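Local coordinates for protein signal peptidase I (Enterococcus faecalis, PDB 4ME8) that probably cleaves hydrophobic N-terminal signal or leader sequences from secreted proteins, as a serine-type endopeptidase of the S26 family, at residues F30-F35 with A45-G50; A34-R39 with Q131-G136; E72-S77 with L113-P118; M109-G114 with D121-F126. One frame throughout, in Å; residues are numbered along the deposited sequence.

Contact 1 (F30-F35 with A45-G50)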
# COMPACT_ATOMS: atom_id res chain seq x y z
N PHE A 30 -7.09 0.31 4.65
CA PHE A 30 -6.47 -0.32 5.82
C PHE A 30 -6.98 -1.75 6.09
O PHE A 30 -6.51 -2.40 7.02
CB PHE A 30 -6.57 0.56 7.08
CG PHE A 30 -5.96 1.93 6.92
CD1 PHE A 30 -4.67 2.09 6.42
CD2 PHE A 30 -6.66 3.07 7.30
CE1 PHE A 30 -4.10 3.35 6.29
CE2 PHE A 30 -6.09 4.33 7.19
CZ PHE A 30 -4.80 4.47 6.68
N ASP A 31 -7.91 -2.23 5.27
CA ASP A 31 -8.21 -3.65 5.24
C ASP A 31 -7.00 -4.43 4.73
O ASP A 31 -6.23 -3.95 3.88
CB ASP A 31 -9.42 -3.96 4.34
CG ASP A 31 -10.76 -3.57 4.97
OD1 ASP A 31 -10.79 -3.18 6.16
OD2 ASP A 31 -11.80 -3.68 4.27
N ILE A 32 -6.85 -5.64 5.27
CA ILE A 32 -5.84 -6.58 4.78
C ILE A 32 -6.51 -7.46 3.75
O ILE A 32 -7.60 -7.98 3.98
CB ILE A 32 -5.23 -7.40 5.94
CG1 ILE A 32 -4.27 -6.50 6.71
CG2 ILE A 32 -4.46 -8.61 5.41
CD1 ILE A 32 -3.95 -7.01 8.09
N ILE A 33 -5.86 -7.61 2.59
CA ILE A 33 -6.45 -8.35 1.48
C ILE A 33 -5.49 -9.38 0.91
O ILE A 33 -4.29 -9.14 0.80
CB ILE A 33 -6.93 -7.40 0.36
CG1 ILE A 33 -5.83 -6.43 -0.07
CG2 ILE A 33 -8.14 -6.60 0.84
CD1 ILE A 33 -6.21 -5.64 -1.30
N ALA A 34 -6.05 -10.53 0.54
CA ALA A 34 -5.27 -11.60 -0.07
C ALA A 34 -5.52 -11.65 -1.58
O ALA A 34 -6.66 -11.50 -2.03
CB ALA A 34 -5.61 -12.93 0.57
N PHE A 35 -4.45 -11.87 -2.34
CA PHE A 35 -4.47 -11.83 -3.81
C PHE A 35 -3.21 -12.47 -4.39
O PHE A 35 -2.18 -12.52 -3.72
CB PHE A 35 -4.54 -10.38 -4.28
CG PHE A 35 -3.44 -9.51 -3.73
CD1 PHE A 35 -3.60 -8.85 -2.53
CD2 PHE A 35 -2.24 -9.38 -4.41
CE1 PHE A 35 -2.59 -8.07 -2.02
CE2 PHE A 35 -1.22 -8.60 -3.90
CZ PHE A 35 -1.39 -7.94 -2.71
N ALA A 45 -0.55 -11.58 1.29
CA ALA A 45 -1.44 -10.72 2.03
C ALA A 45 -0.79 -9.35 2.17
O ALA A 45 0.37 -9.26 2.56
CB ALA A 45 -1.71 -11.31 3.40
N LYS A 46 -1.53 -8.30 1.82
CA LYS A 46 -1.06 -6.92 1.99
C LYS A 46 -2.20 -6.01 2.43
O LYS A 46 -3.36 -6.38 2.31
CB LYS A 46 -0.44 -6.37 0.69
CG LYS A 46 0.81 -7.10 0.20
CD LYS A 46 2.03 -6.90 1.11
CE LYS A 46 3.08 -7.95 0.79
NZ LYS A 46 4.36 -7.78 1.51
N ARG A 47 -1.84 -4.84 2.94
CA ARG A 47 -2.79 -3.83 3.38
C ARG A 47 -3.22 -2.90 2.24
O ARG A 47 -2.39 -2.39 1.48
CB ARG A 47 -2.21 -3.02 4.54
CG ARG A 47 -3.29 -2.41 5.42
CD ARG A 47 -2.72 -1.69 6.63
NE ARG A 47 -2.25 -2.63 7.65
CZ ARG A 47 -3.00 -3.15 8.63
NH1 ARG A 47 -4.29 -2.85 8.72
NH2 ARG A 47 -2.46 -3.99 9.51
N LEU A 48 -4.53 -2.70 2.14
CA LEU A 48 -5.10 -1.79 1.16
C LEU A 48 -4.81 -0.36 1.62
O LEU A 48 -5.17 0.03 2.73
CB LEU A 48 -6.61 -2.03 1.04
CG LEU A 48 -7.36 -1.16 0.02
CD1 LEU A 48 -6.60 -1.10 -1.30
CD2 LEU A 48 -8.76 -1.71 -0.19
N ILE A 49 -4.13 0.40 0.76
CA ILE A 49 -3.69 1.76 1.10
C ILE A 49 -4.33 2.78 0.15
O ILE A 49 -4.90 3.78 0.60
CB ILE A 49 -2.14 1.84 1.07
CG1 ILE A 49 -1.55 1.00 2.22
CG2 ILE A 49 -1.66 3.28 1.15
CD1 ILE A 49 -1.85 1.51 3.62
N GLY A 50 -4.28 2.50 -1.14
CA GLY A 50 -4.86 3.38 -2.14
C GLY A 50 -5.96 2.73 -2.95
O GLY A 50 -5.81 1.59 -3.40
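Arg47 turns back over the strand beside its own, its guanidinium lying across the side chain of Ile32 while NH1 gives a weak hydrogen bond to Phe30 O (2.8 Å, 130° at the hydrogen). This happens in an antiparallel beta hairpin, strands 32-36 and 43-50, which carries the predicted active-site lysine of this signal peptidase. The bend of Arg47 at chi3 (-74°) sets NE aside from the line of the chain. Ile32 CG1 sits 4.0 Å above the centre of the guanidinium plane, with CD1 closest to NH2; that same NH2 pairs with Asp115, and Tyr74 makes a cation-pi contact with Arg47.

Ile33 and Lys46 form the hydrogen-bonded pair, flanked by the non-hydrogen-bonded pairs Ile32-Arg47 and Ala34-Ala45. Ile33 N to Lys46 O is nearly straight, and Leu48 N to Asp31 O equally so at 2.7 Å. Phe30 N adds a bond to Leu48 O beyond the regular ladder.

On the face shared by Ile33 and Lys46, the aliphatic part of the lysine is packed against Phe35. CG anti to the carbonyl carbon (chi1 -63°) puts that methylene 3.7 Å from Phe35 CZ, the two side chains crossing obliquely, and a bend at chi2 then directs CD away from the ring. NZ, well beyond this packing, is hydrogen-bonded to Ser120. At the hairpin's far end the Phe30 ring reaches Ile49, whose CD1 lies 3.9 Å from Phe30 CE1.

Contact 2 (A34-R39 with Q131-G136)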
# COMPACT_ATOMS: atom_id res chain seq x y z
N ALA A 34 -6.05 -10.53 0.54
CA ALA A 34 -5.27 -11.60 -0.07
C ALA A 34 -5.52 -11.65 -1.58
O ALA A 34 -6.66 -11.50 -2.03
CB ALA A 34 -5.61 -12.93 0.57
N PHE A 35 -4.45 -11.87 -2.34
CA PHE A 35 -4.47 -11.83 -3.81
C PHE A 35 -3.21 -12.47 -4.39
O PHE A 35 -2.18 -12.52 -3.72
CB PHE A 35 -4.54 -10.38 -4.28
CG PHE A 35 -3.44 -9.51 -3.73
CD1 PHE A 35 -3.60 -8.85 -2.53
CD2 PHE A 35 -2.24 -9.38 -4.41
CE1 PHE A 35 -2.59 -8.07 -2.02
CE2 PHE A 35 -1.22 -8.60 -3.90
CZ PHE A 35 -1.39 -7.94 -2.71
N PRO A 36 -3.27 -12.95 -5.65
CA PRO A 36 -2.05 -13.46 -6.26
C PRO A 36 -1.10 -12.31 -6.56
O PRO A 36 -1.52 -11.28 -7.11
CB PRO A 36 -2.54 -14.11 -7.56
CG PRO A 36 -4.02 -14.16 -7.47
CD PRO A 36 -4.41 -13.05 -6.57
N SER A 37 0.17 -12.46 -6.19
CA SER A 37 1.17 -11.41 -6.42
C SER A 37 1.28 -11.08 -7.91
O SER A 37 1.36 -11.98 -8.73
CB SER A 37 2.56 -11.82 -5.91
OG SER A 37 3.54 -10.88 -6.34
N PRO A 38 1.26 -9.78 -8.25
CA PRO A 38 1.47 -9.34 -9.64
C PRO A 38 2.81 -9.76 -10.20
O PRO A 38 2.96 -9.84 -11.42
CB PRO A 38 1.39 -7.82 -9.54
CG PRO A 38 0.53 -7.56 -8.36
CD PRO A 38 0.82 -8.67 -7.39
N ARG A 39 3.78 -10.01 -9.32
CA ARG A 39 5.09 -10.49 -9.74
C ARG A 39 5.05 -11.93 -10.23
O ARG A 39 5.34 -12.20 -11.39
CB ARG A 39 6.12 -10.34 -8.61
CG ARG A 39 7.54 -10.25 -9.15
CD ARG A 39 8.56 -9.95 -8.07
NE ARG A 39 8.45 -8.60 -7.50
CZ ARG A 39 8.87 -7.48 -8.10
NH1 ARG A 39 9.41 -7.51 -9.31
NH2 ARG A 39 8.74 -6.32 -7.48
N GLN A 131 -8.20 -5.34 -8.69
CA GLN A 131 -9.31 -5.61 -7.77
C GLN A 131 -9.89 -7.01 -7.98
O GLN A 131 -10.07 -7.76 -7.03
CB GLN A 131 -10.44 -4.59 -7.95
CG GLN A 131 -10.13 -3.19 -7.47
CD GLN A 131 -11.36 -2.29 -7.40
OE1 GLN A 131 -12.49 -2.71 -7.61
NE2 GLN A 131 -11.14 -1.02 -7.09
N ALA A 132 -10.18 -7.35 -9.24
CA ALA A 132 -10.78 -8.63 -9.60
C ALA A 132 -9.98 -9.86 -9.12
O ALA A 132 -10.55 -10.94 -8.96
CB ALA A 132 -10.98 -8.70 -11.10
N SER A 133 -8.68 -9.70 -8.90
CA SER A 133 -7.83 -10.81 -8.43
C SER A 133 -7.81 -10.98 -6.89
O SER A 133 -7.23 -11.94 -6.37
CB SER A 133 -6.40 -10.67 -8.99
OG SER A 133 -5.74 -9.53 -8.47
N VAL A 134 -8.44 -10.06 -6.16
CA VAL A 134 -8.49 -10.14 -4.70
C VAL A 134 -9.45 -11.24 -4.27
O VAL A 134 -10.64 -11.19 -4.61
CB VAL A 134 -8.89 -8.79 -4.08
CG1 VAL A 134 -9.06 -8.90 -2.57
CG2 VAL A 134 -7.86 -7.73 -4.43
N GLU A 135 -8.95 -12.23 -3.53
CA GLU A 135 -9.77 -13.39 -3.11
C GLU A 135 -10.43 -13.22 -1.73
O GLU A 135 -11.32 -13.98 -1.38
CB GLU A 135 -9.00 -14.73 -3.17
CG GLU A 135 -7.49 -14.65 -3.36
CD GLU A 135 -6.86 -15.99 -3.72
OE1 GLU A 135 -7.42 -17.05 -3.34
OE2 GLU A 135 -5.80 -15.98 -4.40
N GLY A 136 -10.00 -12.22 -0.96
CA GLY A 136 -10.69 -11.92 0.28
C GLY A 136 -10.14 -10.76 1.09
O GLY A 136 -9.00 -10.38 0.93
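Two backbone hydrogen bonds tie Ala34 to the 131-136 segment: its N donates to Gly136 O (3.0 Å) and its O accepts from Glu135 N (2.8 Å). The second is the more bent, 148° at the hydrogen. Val134 CA approaches the same Ala34 O at 3.5 Å as a CA-H...O contact, so one carbonyl oxygen serves two consecutive residues.

Apolar packing is modest. Phe35 turns its CB, not its ring, to this segment, with CB 4.3 Å from Val134 CG2. Its ring goes elsewhere, against Val112 and Phe126. Val134 CG1, anti to the backbone N (chi1 175°), comes instead to 3.6 Å from Ala34 O.

Polar and apolar atoms mix at the outer end. Pro36 lays CD close to Ser133 O, 3.0 Å away, and CD also touches Ser133 CB. Glu135 reaches back toward the proline: its CG lies by the Ala34 carbonyl oxygen, 3.5 Å from it, and OE2 approaches Pro36 CD and CG. Ser133 OG is bound to Lys130 O, just before its own segment.

The pairing itself is a classic beta bulge, Glu135 and Gly136 together facing Ala34, by which the edge strand 136-137 joins strand 32-36 in the antiparallel sheet of the peptidase fold.

Contact 3 (E72-S77 with L113-P118). With EDO (1,2-ethanediol), chain B.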
# COMPACT_ATOMS: atom_id res chain seq x y z
N GLU A 72 -1.25 5.78 11.01
CA GLU A 72 -1.11 4.33 10.88
C GLU A 72 -0.63 3.76 12.22
O GLU A 72 0.55 3.48 12.40
CB GLU A 72 -0.11 4.00 9.76
CG GLU A 72 -0.60 4.38 8.36
CD GLU A 72 0.46 4.22 7.28
OE1 GLU A 72 1.30 5.13 7.13
OE2 GLU A 72 0.44 3.19 6.56
N ASP A 73 -1.56 3.60 13.15
CA ASP A 73 -1.24 3.14 14.50
C ASP A 73 -0.67 1.72 14.52
O ASP A 73 0.01 1.34 15.49
CB ASP A 73 -2.47 3.24 15.42
CG ASP A 73 -2.68 4.66 15.97
OD1 ASP A 73 -1.80 5.53 15.78
OD2 ASP A 73 -3.72 4.90 16.62
N TYR A 74 -0.94 0.96 13.47
CA TYR A 74 -0.34 -0.37 13.29
C TYR A 74 1.16 -0.37 12.92
O TYR A 74 1.82 -1.40 13.00
CB TYR A 74 -1.11 -1.16 12.22
CG TYR A 74 -1.15 -0.50 10.86
CD1 TYR A 74 -0.12 -0.68 9.93
CD2 TYR A 74 -2.23 0.31 10.49
CE1 TYR A 74 -0.16 -0.06 8.69
CE2 TYR A 74 -2.27 0.92 9.25
CZ TYR A 74 -1.24 0.74 8.36
OH TYR A 74 -1.31 1.36 7.13
N LEU A 75 1.68 0.78 12.50
CA LEU A 75 3.12 0.93 12.21
C LEU A 75 3.94 1.48 13.39
O LEU A 75 5.18 1.44 13.37
CB LEU A 75 3.32 1.83 10.98
CG LEU A 75 2.80 1.39 9.61
CD1 LEU A 75 3.35 2.32 8.53
CD2 LEU A 75 3.15 -0.06 9.28
N ALA A 76 3.27 2.00 14.41
CA ALA A 76 3.94 2.70 15.50
C ALA A 76 4.84 1.76 16.29
O ALA A 76 5.95 2.13 16.69
CB ALA A 76 2.93 3.35 16.43
N SER A 77 4.37 0.53 16.49
CA SER A 77 5.10 -0.47 17.25
C SER A 77 6.39 -0.90 16.54
O SER A 77 7.42 -1.10 17.17
CB SER A 77 4.21 -1.69 17.51
OG SER A 77 4.74 -2.48 18.55
N LEU A 113 0.38 -1.98 0.50
CA LEU A 113 1.68 -1.96 1.16
C LEU A 113 1.68 -2.99 2.29
O LEU A 113 0.65 -3.23 2.89
CB LEU A 113 1.97 -0.58 1.76
CG LEU A 113 2.10 0.64 0.85
CD1 LEU A 113 2.27 1.88 1.71
CD2 LEU A 113 3.26 0.53 -0.12
N GLY A 114 2.85 -3.58 2.56
CA GLY A 114 2.98 -4.50 3.69
C GLY A 114 3.48 -3.80 4.94
O GLY A 114 4.32 -2.89 4.84
N ASP A 115 3.00 -4.23 6.11
CA ASP A 115 3.36 -3.58 7.37
C ASP A 115 4.85 -3.67 7.69
O ASP A 115 5.41 -2.72 8.25
CB ASP A 115 2.54 -4.14 8.54
CG ASP A 115 1.04 -3.82 8.43
OD1 ASP A 115 0.59 -3.08 7.52
OD2 ASP A 115 0.30 -4.33 9.30
N ASN A 116 5.49 -4.81 7.38
CA ASN A 116 6.95 -4.93 7.51
C ASN A 116 7.61 -4.25 6.31
O ASN A 116 8.22 -4.88 5.44
CB ASN A 116 7.38 -6.40 7.66
CG ASN A 116 8.75 -6.55 8.33
OD1 ASN A 116 9.24 -5.62 8.98
ND2 ASN A 116 9.36 -7.71 8.18
N ARG A 117 7.48 -2.92 6.28
CA ARG A 117 7.77 -2.08 5.10
C ARG A 117 9.11 -2.30 4.40
O ARG A 117 9.15 -2.37 3.17
CB ARG A 117 7.58 -0.59 5.45
CG ARG A 117 6.15 -0.17 5.77
CD ARG A 117 5.30 -0.03 4.52
NE ARG A 117 3.87 -0.01 4.81
CZ ARG A 117 3.14 1.08 5.05
NH1 ARG A 117 3.70 2.29 5.03
NH2 ARG A 117 1.84 0.96 5.32
N PRO A 118 10.22 -2.39 5.17
CA PRO A 118 11.50 -2.61 4.48
C PRO A 118 11.73 -4.03 3.95
O PRO A 118 12.74 -4.27 3.28
CB PRO A 118 12.54 -2.26 5.55
CG PRO A 118 11.83 -2.29 6.86
CD PRO A 118 10.39 -1.99 6.58
C1 EDO B . -0.32 -8.55 6.08
O1 EDO B . 0.63 -9.39 6.75
C2 EDO B . -0.00 -7.08 6.33
O2 EDO B . 1.10 -6.66 5.52
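Glu72 OE2 is gripped by two groups: Arg117 NH2, 2.9 Å away in a salt bridge, and the Tyr74 hydroxyl of its own segment, which donates a weak bond. The bridge joins two loops of the S26 peptidase fold, one following strand 68-70 and the other following strand 109-113. NH2 arrives on the syn side, 22° out of the carboxylate plane, while OE2 stays near the guanidinium plane. Tyr58 OH bonds both Glu72 OE1 and Arg117 NH1, closing the pair from a second direction.

The guanidinium is held between two leucines. Leu75 CD1 lies 3.3 Å above one face, offset toward the rim, and Leu113 CD1 covers the opposite face over its centre. Arg117 NE adds a weak bond back to Gly114 O.

Tyr74 and Asp115 meet without a hydrogen bond between them, the carboxylate tilted 23° from the ring plane and OD1 3.3 Å from Tyr74 CE1. Asp115 OD2 has its strong partner in Arg47, which also makes a cation-pi contact with the Tyr74 ring. Leu75 sends its other branch, CD2, to 3.6 Å from Asp115 O. In the same loop, Asp115 N donates to O2 of a bound 1,2-ethanediol, at 3.1 Å.

Contact 4 (M109-G114 with D121-F126). With EDO (1,2-ethanediol), chain C.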
# COMPACT_ATOMS: atom_id res chain seq x y z
N MSE A 109 -8.42 -0.94 -9.68
CA MSE A 109 -7.13 -1.34 -9.13
C MSE A 109 -6.89 -0.77 -7.76
O MSE A 109 -7.51 0.22 -7.37
CB MSE A 109 -6.04 -0.87 -10.08
CG MSE A 109 -6.19 -1.67 -11.38
SE MSE A 109 -4.47 -1.81 -12.25
CE MSE A 109 -3.73 -3.39 -11.35
N TYR A 110 -5.97 -1.41 -7.04
CA TYR A 110 -5.57 -1.03 -5.69
C TYR A 110 -4.06 -0.79 -5.59
O TYR A 110 -3.28 -1.40 -6.33
CB TYR A 110 -5.91 -2.15 -4.70
CG TYR A 110 -7.39 -2.44 -4.44
CD1 TYR A 110 -8.32 -1.42 -4.33
CD2 TYR A 110 -7.83 -3.75 -4.23
CE1 TYR A 110 -9.66 -1.69 -4.05
CE2 TYR A 110 -9.15 -4.03 -3.95
CZ TYR A 110 -10.07 -3.00 -3.87
OH TYR A 110 -11.39 -3.27 -3.59
N PHE A 111 -3.68 0.08 -4.67
CA PHE A 111 -2.30 0.26 -4.23
C PHE A 111 -2.22 -0.34 -2.85
O PHE A 111 -3.00 0.02 -1.96
CB PHE A 111 -1.94 1.75 -4.17
CG PHE A 111 -0.49 2.00 -3.89
CD1 PHE A 111 0.44 2.00 -4.92
CD2 PHE A 111 -0.05 2.23 -2.60
CE1 PHE A 111 1.78 2.22 -4.66
CE2 PHE A 111 1.29 2.44 -2.33
CZ PHE A 111 2.21 2.44 -3.36
N VAL A 112 -1.30 -1.28 -2.66
CA VAL A 112 -1.18 -1.99 -1.37
C VAL A 112 0.25 -1.89 -0.82
O VAL A 112 1.19 -1.69 -1.56
CB VAL A 112 -1.60 -3.47 -1.49
CG1 VAL A 112 -3.02 -3.58 -2.06
CG2 VAL A 112 -0.61 -4.27 -2.33
N LEU A 113 0.38 -1.98 0.50
CA LEU A 113 1.68 -1.96 1.16
C LEU A 113 1.68 -2.99 2.29
O LEU A 113 0.65 -3.23 2.89
CB LEU A 113 1.97 -0.58 1.76
CG LEU A 113 2.10 0.64 0.85
CD1 LEU A 113 2.27 1.88 1.71
CD2 LEU A 113 3.26 0.53 -0.12
N GLY A 114 2.85 -3.58 2.56
CA GLY A 114 2.98 -4.50 3.69
C GLY A 114 3.48 -3.80 4.94
O GLY A 114 4.32 -2.89 4.84
N ASP A 121 7.55 -6.86 -0.49
CA ASP A 121 7.31 -6.71 -1.91
C ASP A 121 5.84 -6.28 -2.04
O ASP A 121 4.94 -7.04 -1.74
CB ASP A 121 7.57 -8.04 -2.63
CG ASP A 121 7.74 -7.88 -4.12
OD1 ASP A 121 7.79 -6.74 -4.62
OD2 ASP A 121 7.83 -8.93 -4.79
N ASP A 122 5.61 -5.03 -2.40
CA ASP A 122 4.25 -4.52 -2.46
C ASP A 122 4.14 -3.55 -3.62
O ASP A 122 4.96 -3.62 -4.53
CB ASP A 122 3.84 -3.93 -1.11
CG ASP A 122 4.85 -2.93 -0.56
OD1 ASP A 122 5.46 -2.21 -1.37
OD2 ASP A 122 5.02 -2.88 0.67
N SER A 123 3.13 -2.68 -3.63
CA SER A 123 2.87 -1.85 -4.81
C SER A 123 4.00 -0.88 -5.14
O SER A 123 4.13 -0.45 -6.29
CB SER A 123 1.55 -1.09 -4.68
OG SER A 123 0.44 -1.96 -4.84
N ARG A 124 4.83 -0.56 -4.15
CA ARG A 124 6.06 0.21 -4.42
C ARG A 124 6.97 -0.46 -5.44
O ARG A 124 7.75 0.22 -6.08
CB ARG A 124 6.86 0.43 -3.14
CG ARG A 124 6.27 1.47 -2.21
CD ARG A 124 6.99 1.48 -0.88
NE ARG A 124 6.87 0.20 -0.18
CZ ARG A 124 7.55 -0.12 0.92
NH1 ARG A 124 8.41 0.74 1.47
NH2 ARG A 124 7.37 -1.32 1.48
N TYR A 125 6.88 -1.79 -5.56
CA TYR A 125 7.83 -2.56 -6.37
C TYR A 125 7.20 -3.47 -7.43
O TYR A 125 7.80 -3.67 -8.48
CB TYR A 125 8.75 -3.37 -5.45
CG TYR A 125 9.39 -2.52 -4.36
CD1 TYR A 125 10.26 -1.49 -4.69
CD2 TYR A 125 9.10 -2.73 -3.02
CE1 TYR A 125 10.84 -0.70 -3.71
CE2 TYR A 125 9.67 -1.95 -2.03
CZ TYR A 125 10.54 -0.94 -2.38
OH TYR A 125 11.11 -0.16 -1.40
N PHE A 126 6.02 -4.04 -7.15
CA PHE A 126 5.27 -4.79 -8.19
C PHE A 126 4.08 -4.05 -8.83
O PHE A 126 3.37 -4.62 -9.66
CB PHE A 126 4.89 -6.23 -7.74
CG PHE A 126 3.94 -6.32 -6.56
CD1 PHE A 126 2.85 -5.46 -6.42
CD2 PHE A 126 4.09 -7.34 -5.63
CE1 PHE A 126 1.98 -5.59 -5.35
CE2 PHE A 126 3.22 -7.47 -4.56
CZ PHE A 126 2.16 -6.60 -4.43
C1 EDO C . 11.04 2.66 -6.88
O1 EDO C . 11.51 2.63 -5.52
C2 EDO C . 10.80 1.25 -7.41
O2 EDO C . 9.52 1.13 -8.05
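Asp122 starts against strand 109-113 with its CB, 3.5 Å from Val112 O and close to Leu113 CA. CG sits between the backbone N and the carbonyl carbon (chi1 51°), beside Leu113 CA and Gly114 N. From there the two oxygens divide the work. OD2 accepts from Gly114 N (3.0 Å) on its anti side and from Arg124 NH2 through its syn lone pair, and Ser120 OG binds it too. OD1 takes Arg124 NE (3.0 Å) on its syn lone pair and, on the anti side, Arg124 N as the N-cap bond of the short helix. Arg124 thus grips the carboxylate side-on, which fixes its rotation; Arg124 NH2 is also hydrogen-bonded to Arg117 O. Leu113 CD2 packs on OD1 and on Arg124 NE, 3.6 Å from the latter.

Ser123 makes the second attachment. Its OG accepts an almost straight bond from Val112 N (2.9 Å, 178°), while its own N returns one to Val112 O. Ser123 CB rests over the Phe111 ring as a CH-pi contact, 3.5 Å from the ring centroid.

Farther along, Phe126 meets Val112 CG2 with its ring edge, at CZ. The weakly bonded helix 123-126 lies against strand 109-113, itself placed between strands 43-50 and 129-130, with Asp122 touching Lys46 of the predicted active site.

Contact 4 is the buried one of the set; contacts 1 and 2 are partly buried and contact 3 lies at the surface. Contacts 1 and 2 share Ala34 and Phe35, using strand 32-36 from its two flanks, and contact 4 reaches the same sheet through strand 109-113, neighbour of 43-50. Backbone bonds dominate contacts 1 and 2, whereas contact 3 rests on a salt bridge between loops, and contact 4 mixes serine and aspartate side chains with strand backbone, its salt bridge lying within one segment. Arg47 to Asp115 ties contact 1 to contact 3, Arg39 to Asp121 ties contact 2 to contact 4, and Arg117 O with Arg124 joins contacts 3 and 4.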